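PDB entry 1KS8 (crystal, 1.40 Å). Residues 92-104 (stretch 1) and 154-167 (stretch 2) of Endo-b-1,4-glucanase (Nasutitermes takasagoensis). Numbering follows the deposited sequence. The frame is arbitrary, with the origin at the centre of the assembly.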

ATOM      1  N   GLY A  92     -10.850   4.086  -8.837  1.00  9.04           N
ATOM      2  CA  GLY A  92      -9.749   3.161  -8.633  1.00  9.06           C
ATOM      3  C   GLY A  92      -8.525   3.625  -9.404  1.00  9.29           C
ATOM      4  O   GLY A  92      -7.405   3.610  -8.892  1.00  9.31           O
ATOM      5  N   ARG A  93      -8.736   4.029 -10.651  1.00  9.59           N
ATOM      6  CA  ARG A  93      -7.644   4.519 -11.476  1.00  9.67           C
ATOM      7  C   ARG A  93      -7.070   5.798 -10.871  1.00  9.37           C
ATOM      8  O   ARG A  93      -5.855   5.986 -10.843  1.00  9.71           O
ATOM      9  CB  ARG A  93      -8.140   4.775 -12.902  1.00 10.89           C
ATOM     10  CG  ARG A  93      -8.449   3.499 -13.665  1.00 11.89           C
ATOM     11  CD  ARG A  93      -9.203   3.777 -14.952  1.00 12.89           C
ATOM     12  NE  ARG A  93      -9.306   2.576 -15.772  1.00 12.56           N
ATOM     13  CZ  ARG A  93     -10.140   2.437 -16.796  1.00 13.81           C
ATOM     14  NH1 ARG A  93     -10.956   3.429 -17.129  1.00 14.55           N
ATOM     15  NH2 ARG A  93     -10.151   1.308 -17.491  1.00 14.67           N
ATOM     16  N   LYS A  94      -7.945   6.671 -10.377  1.00  8.89           N
ATOM     17  CA  LYS A  94      -7.499   7.922  -9.772  1.00  9.53           C
ATOM     18  C   LYS A  94      -6.614   7.682  -8.554  1.00  8.30           C
ATOM     19  O   LYS A  94      -5.666   8.427  -8.314  1.00  8.77           O
ATOM     20  CB  LYS A  94      -8.694   8.780  -9.357  1.00 12.74           C
ATOM     21  CG  LYS A  94      -9.465   9.383 -10.517  1.00 16.37           C
ATOM     22  CD  LYS A  94     -10.614  10.242 -10.008  1.00 22.87           C
ATOM     23  CE  LYS A  94     -11.386  10.868 -11.158  1.00 25.24           C
ATOM     24  NZ  LYS A  94     -10.508  11.721 -12.003  1.00 28.40           N
ATOM     25  N   ALA A  95      -6.931   6.647  -7.782  1.00  8.10           N
ATOM     26  CA  ALA A  95      -6.155   6.329  -6.586  1.00  8.76           C
ATOM     27  C   ALA A  95      -4.731   5.934  -6.964  1.00  8.29           C
ATOM     28  O   ALA A  95      -3.771   6.276  -6.275  1.00  8.53           O
ATOM     29  CB  ALA A  95      -6.828   5.205  -5.808  1.00  8.92           C
ATOM     30  N   VAL A  96      -4.595   5.212  -8.068  1.00  7.79           N
ATOM     31  CA  VAL A  96      -3.283   4.798  -8.535  1.00  8.27           C
ATOM     32  C   VAL A  96      -2.540   6.008  -9.104  1.00  7.70           C
ATOM     33  O   VAL A  96      -1.374   6.248  -8.780  1.00  7.75           O
ATOM     34  CB  VAL A  96      -3.407   3.716  -9.630  1.00  7.82           C
ATOM     35  CG1 VAL A  96      -2.055   3.468 -10.287  1.00  9.77           C
ATOM     36  CG2 VAL A  96      -3.936   2.427  -9.022  1.00  9.23           C
ATOM     37  N   LYS A  97      -3.227   6.789  -9.931  1.00  7.84           N
ATOM     38  CA  LYS A  97      -2.607   7.951 -10.552  1.00  9.33           C
ATOM     39  C   LYS A  97      -2.156   9.006  -9.547  1.00  9.21           C
ATOM     40  O   LYS A  97      -1.181   9.718  -9.789  1.00  9.15           O
ATOM     41  CB  LYS A  97      -3.566   8.570 -11.577  1.00 10.63           C
ATOM     42  CG  LYS A  97      -2.935   9.641 -12.456  1.00 11.96           C
ATOM     43  CD  LYS A  97      -3.847   9.986 -13.628  1.00 13.42           C
ATOM     44  CE  LYS A  97      -3.170  10.927 -14.615  1.00 14.89           C
ATOM     45  NZ  LYS A  97      -2.869  12.257 -14.022  1.00 15.80           N
ATOM     46  N   TRP A  98      -2.845   9.113  -8.416  1.00  8.67           N
ATOM     47  CA  TRP A  98      -2.443  10.104  -7.428  1.00  7.41           C
ATOM     48  C   TRP A  98      -1.027   9.787  -6.958  1.00  7.91           C
ATOM     49  O   TRP A  98      -0.232  10.685  -6.690  1.00  8.89           O
ATOM     50  CB  TRP A  98      -3.402  10.115  -6.236  1.00  8.28           C
ATOM     51  CG  TRP A  98      -3.247  11.351  -5.414  1.00  8.57           C
ATOM     52  CD1 TRP A  98      -2.384  11.548  -4.372  1.00  8.12           C
ATOM     53  CD2 TRP A  98      -3.902  12.605  -5.635  1.00  8.43           C
ATOM     54  NE1 TRP A  98      -2.457  12.850  -3.937  1.00  8.32           N
ATOM     55  CE2 TRP A  98      -3.381  13.521  -4.695  1.00  7.69           C
ATOM     56  CE3 TRP A  98      -4.877  13.043  -6.540  1.00  9.07           C
ATOM     57  CZ2 TRP A  98      -3.802  14.855  -4.636  1.00  9.08           C
ATOM     58  CZ3 TRP A  98      -5.296  14.369  -6.482  1.00  9.66           C
ATOM     59  CH2 TRP A  98      -4.758  15.258  -5.536  1.00 10.39           C
ATOM     60  N   ALA A  99      -0.710   8.500  -6.872  1.00  7.64           N
ATOM     61  CA  ALA A  99       0.614   8.080  -6.449  1.00  7.49           C
ATOM     62  C   ALA A  99       1.634   8.190  -7.583  1.00  8.00           C
ATOM     63  O   ALA A  99       2.708   8.753  -7.400  1.00  8.19           O
ATOM     64  CB  ALA A  99       0.565   6.647  -5.925  1.00  8.53           C
ATOM     65  N   THR A 100       1.295   7.672  -8.758  1.00  8.30           N
ATOM     66  CA  THR A 100       2.240   7.714  -9.869  1.00  8.89           C
ATOM     67  C   THR A 100       2.557   9.118 -10.384  1.00  7.78           C
ATOM     68  O   THR A 100       3.670   9.364 -10.849  1.00  8.50           O
ATOM     69  CB  THR A 100       1.793   6.790 -11.030  1.00  9.45           C
ATOM     70  OG1 THR A 100       0.480   7.151 -11.470  1.00  9.30           O
ATOM     71  CG2 THR A 100       1.779   5.334 -10.562  1.00  9.61           C
ATOM     72  N   ASP A 101       1.603  10.043 -10.300  1.00  7.86           N
ATOM     73  CA  ASP A 101       1.884  11.411 -10.733  1.00  8.51           C
ATOM     74  C   ASP A 101       3.007  11.945  -9.850  1.00  8.56           C
ATOM     75  O   ASP A 101       3.885  12.678 -10.308  1.00  9.57           O
ATOM     76  CB  ASP A 101       0.663  12.316 -10.568  1.00  8.41           C
ATOM     77  CG  ASP A 101      -0.323  12.187 -11.705  1.00 10.74           C
ATOM     78  OD1 ASP A 101       0.029  11.588 -12.743  1.00 11.89           O
ATOM     79  OD2 ASP A 101      -1.451  12.702 -11.560  1.00 12.56           O
ATOM     80  N   TYR A 102       2.968  11.574  -8.575  1.00  6.97           N
ATOM     81  CA  TYR A 102       3.982  12.005  -7.626  1.00  8.29           C
ATOM     82  C   TYR A 102       5.320  11.321  -7.906  1.00  8.67           C
ATOM     83  O   TYR A 102       6.366  11.966  -7.877  1.00  8.00           O
ATOM     84  CB  TYR A 102       3.524  11.707  -6.195  1.00  7.16           C
ATOM     85  CG  TYR A 102       4.593  11.942  -5.152  1.00  7.91           C
ATOM     86  CD1 TYR A 102       5.008  13.233  -4.822  1.00  8.45           C
ATOM     87  CD2 TYR A 102       5.206  10.869  -4.511  1.00  8.16           C
ATOM     88  CE1 TYR A 102       6.009  13.447  -3.875  1.00  7.79           C
ATOM     89  CE2 TYR A 102       6.207  11.071  -3.567  1.00  8.80           C
ATOM     90  CZ  TYR A 102       6.602  12.360  -3.254  1.00  8.54           C
ATOM     91  OH  TYR A 102       7.586  12.560  -2.314  1.00  9.94           O
ATOM     92  N   PHE A 103       5.299  10.019  -8.181  1.00  7.12           N
ATOM     93  CA  PHE A 103       6.547   9.319  -8.466  1.00  7.72           C
ATOM     94  C   PHE A 103       7.256   9.940  -9.663  1.00  8.15           C
ATOM     95  O   PHE A 103       8.484   9.996  -9.702  1.00  9.28           O
ATOM     96  CB  PHE A 103       6.300   7.832  -8.740  1.00  7.67           C
ATOM     97  CG  PHE A 103       5.618   7.107  -7.617  1.00  8.13           C
ATOM     98  CD1 PHE A 103       5.822   7.487  -6.293  1.00  8.14           C
ATOM     99  CD2 PHE A 103       4.787   6.028  -7.884  1.00  8.81           C
ATOM    100  CE1 PHE A 103       5.205   6.798  -5.252  1.00  8.25           C
ATOM    101  CE2 PHE A 103       4.165   5.330  -6.850  1.00  8.54           C
ATOM    102  CZ  PHE A 103       4.376   5.720  -5.532  1.00  8.24           C
ATOM    103  N   ILE A 104       6.483  10.395 -10.645  1.00  8.97           N
ATOM    104  CA  ILE A 104       7.067  11.023 -11.824  1.00  9.38           C
ATOM    105  C   ILE A 104       7.807  12.300 -11.416  1.00  9.86           C
ATOM    106  O   ILE A 104       8.908  12.565 -11.898  1.00 11.15           O
ATOM    107  CB  ILE A 104       5.981  11.332 -12.876  1.00  9.79           C
ATOM    108  CG1 ILE A 104       5.534  10.025 -13.538  1.00 11.12           C
ATOM    109  CG2 ILE A 104       6.515  12.304 -13.923  1.00 10.19           C
ATOM    110  CD1 ILE A 104       4.328  10.171 -14.446  1.00 12.54           C
ATOM    111  N   GLU A 154      10.679  -0.820  -6.187  1.00  9.64           N
ATOM    112  CA  GLU A 154       9.248  -0.850  -5.911  1.00  9.08           C
ATOM    113  C   GLU A 154       8.541   0.231  -6.711  1.00  8.01           C
ATOM    114  O   GLU A 154       7.429   0.028  -7.190  1.00  8.56           O
ATOM    115  CB  GLU A 154       8.970  -0.651  -4.420  1.00  8.81           C
ATOM    116  CG  GLU A 154       7.508  -0.877  -4.036  1.00  9.52           C
ATOM    117  CD  GLU A 154       7.032  -2.284  -4.358  1.00 10.29           C
ATOM    118  OE1 GLU A 154       7.714  -3.246  -3.944  1.00 12.25           O
ATOM    119  OE2 GLU A 154       5.981  -2.437  -5.021  1.00  8.98           O
ATOM    120  N   THR A 155       9.189   1.382  -6.858  1.00  8.05           N
ATOM    121  CA  THR A 155       8.594   2.472  -7.619  1.00  7.48           C
ATOM    122  C   THR A 155       8.505   2.088  -9.095  1.00  7.59           C
ATOM    123  O   THR A 155       7.514   2.389  -9.760  1.00  8.44           O
ATOM    124  CB  THR A 155       9.398   3.775  -7.445  1.00  7.50           C
ATOM    125  OG1 THR A 155       9.481   4.089  -6.047  1.00  7.29           O
ATOM    126  CG2 THR A 155       8.710   4.930  -8.165  1.00  8.90           C
ATOM    127  N   ALA A 156       9.531   1.410  -9.603  1.00  8.09           N
ATOM    128  CA  ALA A 156       9.515   0.974 -10.996  1.00  8.48           C
ATOM    129  C   ALA A 156       8.359  -0.012 -11.193  1.00  8.14           C
ATOM    130  O   ALA A 156       7.667   0.016 -12.214  1.00  8.39           O
ATOM    131  CB  ALA A 156      10.836   0.314 -11.353  1.00  9.01           C
ATOM    132  N   ALA A 157       8.149  -0.881 -10.208  1.00  8.93           N
ATOM    133  CA  ALA A 157       7.069  -1.859 -10.271  1.00  8.52           C
ATOM    134  C   ALA A 157       5.717  -1.155 -10.291  1.00  7.72           C
ATOM    135  O   ALA A 157       4.835  -1.508 -11.074  1.00  8.61           O
ATOM    136  CB  ALA A 157       7.145  -2.804  -9.075  1.00  8.42           C
ATOM    137  N   ALA A 158       5.557  -0.155  -9.429  1.00  8.73           N
ATOM    138  CA  ALA A 158       4.307   0.590  -9.359  1.00  7.73           C
ATOM    139  C   ALA A 158       4.024   1.280 -10.689  1.00  8.23           C
ATOM    140  O   ALA A 158       2.897   1.259 -11.185  1.00  9.11           O
ATOM    141  CB  ALA A 158       4.370   1.623  -8.234  1.00  8.49           C
ATOM    142  N   LEU A 159       5.056   1.888 -11.265  1.00  8.62           N
ATOM    143  CA  LEU A 159       4.909   2.587 -12.535  1.00  9.21           C
ATOM    144  C   LEU A 159       4.577   1.620 -13.669  1.00  9.22           C
ATOM    145  O   LEU A 159       3.727   1.910 -14.514  1.00  9.88           O
ATOM    146  CB  LEU A 159       6.187   3.366 -12.847  1.00  8.90           C
ATOM    147  CG  LEU A 159       6.455   4.537 -11.896  1.00  9.69           C
ATOM    148  CD1 LEU A 159       7.884   5.024 -12.080  1.00 17.30           C
ATOM    149  CD2 LEU A 159       5.466   5.658 -12.160  1.00 11.07           C
ATOM    150  N   ALA A 160       5.235   0.465 -13.676  1.00  9.27           N
ATOM    151  CA  ALA A 160       4.985  -0.534 -14.708  1.00  9.17           C
ATOM    152  C   ALA A 160       3.567  -1.076 -14.572  1.00  9.30           C
ATOM    153  O   ALA A 160       2.850  -1.225 -15.561  1.00 10.37           O
ATOM    154  CB  ALA A 160       6.000  -1.670 -14.601  1.00  9.32           C
ATOM    155  N   ALA A 161       3.154  -1.364 -13.341  1.00  8.60           N
ATOM    156  CA  ALA A 161       1.807  -1.871 -13.109  1.00  9.24           C
ATOM    157  C   ALA A 161       0.797  -0.815 -13.549  1.00  9.14           C
ATOM    158  O   ALA A 161      -0.201  -1.127 -14.203  1.00  9.82           O
ATOM    159  CB  ALA A 161       1.618  -2.208 -11.634  1.00  9.50           C
ATOM    160  N   ALA A 162       1.060   0.440 -13.196  1.00  9.56           N
ATOM    161  CA  ALA A 162       0.164   1.523 -13.575  1.00 10.08           C
ATOM    162  C   ALA A 162       0.092   1.683 -15.093  1.00 10.56           C
ATOM    163  O   ALA A 162      -0.963   2.011 -15.633  1.00 10.11           O
ATOM    164  CB  ALA A 162       0.615   2.831 -12.929  1.00  9.55           C
ATOM    165  N   SER A 163       1.202   1.448 -15.789  1.00 10.11           N
ATOM    166  CA  SER A 163       1.196   1.591 -17.244  1.00 10.87           C
ATOM    167  C   SER A 163       0.206   0.608 -17.865  1.00 11.21           C
ATOM    168  O   SER A 163      -0.397   0.892 -18.898  1.00 12.93           O
ATOM    169  CB  SER A 163       2.602   1.380 -17.828  1.00 11.18           C
ATOM    170  OG  SER A 163       2.979   0.014 -17.841  1.00 12.37           O
ATOM    171  N   ILE A 164       0.036  -0.545 -17.226  1.00 11.12           N
ATOM    172  CA  ILE A 164      -0.906  -1.550 -17.710  1.00 11.36           C
ATOM    173  C   ILE A 164      -2.329  -1.054 -17.451  1.00 12.42           C
ATOM    174  O   ILE A 164      -3.203  -1.142 -18.312  1.00 12.78           O
ATOM    175  CB  ILE A 164      -0.691  -2.905 -16.995  1.00 12.29           C
ATOM    176  CG1 ILE A 164       0.696  -3.453 -17.338  1.00 13.96           C
ATOM    177  CG2 ILE A 164      -1.775  -3.899 -17.405  1.00 13.11           C
ATOM    178  CD1 ILE A 164       1.095  -4.673 -16.529  1.00 20.20           C
ATOM    179  N   VAL A 165      -2.553  -0.514 -16.258  1.00 11.55           N
ATOM    180  CA  VAL A 165      -3.861   0.005 -15.889  1.00 11.23           C
ATOM    181  C   VAL A 165      -4.370   1.045 -16.890  1.00 11.17           C
ATOM    182  O   VAL A 165      -5.542   1.036 -17.266  1.00 11.85           O
ATOM    183  CB  VAL A 165      -3.818   0.655 -14.480  1.00 10.83           C
ATOM    184  CG1 VAL A 165      -5.102   1.430 -14.210  1.00 11.29           C
ATOM    185  CG2 VAL A 165      -3.621  -0.417 -13.422  1.00 12.98           C
ATOM    186  N   PHE A 166      -3.478   1.926 -17.330  1.00 11.95           N
ATOM    187  CA  PHE A 166      -3.850   3.002 -18.248  1.00 12.18           C
ATOM    188  C   PHE A 166      -3.586   2.745 -19.728  1.00 14.79           C
ATOM    189  O   PHE A 166      -3.804   3.625 -20.560  1.00 14.11           O
ATOM    190  CB  PHE A 166      -3.142   4.286 -17.816  1.00 12.18           C
ATOM    191  CG  PHE A 166      -3.609   4.809 -16.489  1.00 11.99           C
ATOM    192  CD1 PHE A 166      -4.818   5.485 -16.385  1.00 12.94           C
ATOM    193  CD2 PHE A 166      -2.864   4.587 -15.336  1.00 11.34           C
ATOM    194  CE1 PHE A 166      -5.283   5.933 -15.153  1.00 12.88           C
ATOM    195  CE2 PHE A 166      -3.321   5.030 -14.095  1.00 12.26           C
ATOM    196  CZ  PHE A 166      -4.531   5.703 -14.004  1.00 12.51           C
ATOM    197  N   ARG A 167      -3.134   1.539 -20.046  1.00 16.24           N
ATOM    198  CA  ARG A 167      -2.819   1.162 -21.420  1.00 18.83           C
ATOM    199  C   ARG A 167      -3.843   1.601 -22.468  1.00 19.52           C
ATOM    200  O   ARG A 167      -3.470   2.106 -23.527  1.00 20.89           O
ATOM    201  CB  ARG A 167      -2.619  -0.354 -21.494  1.00 22.11           C
ATOM    202  CG  ARG A 167      -2.329  -0.901 -22.879  1.00 28.36           C
ATOM    203  CD  ARG A 167      -2.123  -2.407 -22.815  1.00 33.44           C
ATOM    204  NE  ARG A 167      -3.222  -3.070 -22.116  1.00 38.24           N
ATOM    205  CZ  ARG A 167      -3.291  -4.380 -21.895  1.00 40.19           C
ATOM    206  NH1 ARG A 167      -2.323  -5.181 -22.318  1.00 41.83           N
ATOM    207  NH2 ARG A 167      -4.331  -4.888 -21.248  1.00 41.40           N
TER
HETATM  208  O   HOH W   1      -7.831   0.157 -16.002  1.00 14.34           O

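No direct hydrogen bond crosses between these two helices; the polar link between them runs through a single water. Water 1 accepts from Arg93 NE at 2.8 Å and donates to the carbonyl oxygen of Val165, with 2.8 Å between the water and Val165 O. It therefore ties a side chain of the first stretch to the backbone of the second. Arg93 can reach this site because its side chain is extended (chi1 m, chi2 and chi3 t), and its aliphatic part packs on the way, Arg93 CG lying 4.0 Å from Val165 CG1.

The remainder of the contact is van der Waals packing. The helix axes approach to 10.2 Å, with 129° between their N-to-C directions, so the chains run in broadly opposing senses. The CA pairings follow accordingly: the nearest CA pairs are Arg93 with Val165, Val96 with Ala162, Thr100 with Leu159 and Phe103 with Thr155. The tightest of these is Thr100 CA to Leu159 CA, at 6.4 Å.

Near that point the packing centres on the methyl of Ala162. Ala162 CB meets Thr100 CG2 at 3.6 Å and Val96 CG1 at 3.8 Å, so one methyl group touches two successive turns of the other helix. Thr100 CB also lies 4.0 Å from Leu159 CD2. The hydroxyl of Thr100 takes no part in bonding across the contact: its chi1 of 57° (p) places OG1 by its own helix backbone, and it is hydrogen-bonded elsewhere in the structure.

Two phenylalanines, one from each stretch, extend the packing. Phe166 has the largest area covered by the opposite stretch. Its CA-to-CB bond points sideways, but the end of the side chain comes nearer, and Phe166 CZ reaches within 3.4 Å of Arg93 O. That oxygen lies at the ring edge, near its plane, where the CH groups carry slight positive charge. It also accepts the helical hydrogen bond from Lys97 N, the distance from Lys97 N to Arg93 O being 2.9 Å. Lys97 CB approaches Phe166 CZ at 3.9 Å, whereas the end of Lys97 leads away to a salt bridge within its own helix, Lys97 NZ to Asp101 OD2 at 2.9 Å.

The CA-to-CB bond of Phe103 points toward the second helix. Its CB lies 3.8 Å from Thr155 CG2 and, in the same region, Phe103 CB is 4.1 Å from Leu159 CD2, a methyl that sits at the ring edge. Farther along the ring, Phe103 CE2 approaches Ala158 CB at 4.0 Å.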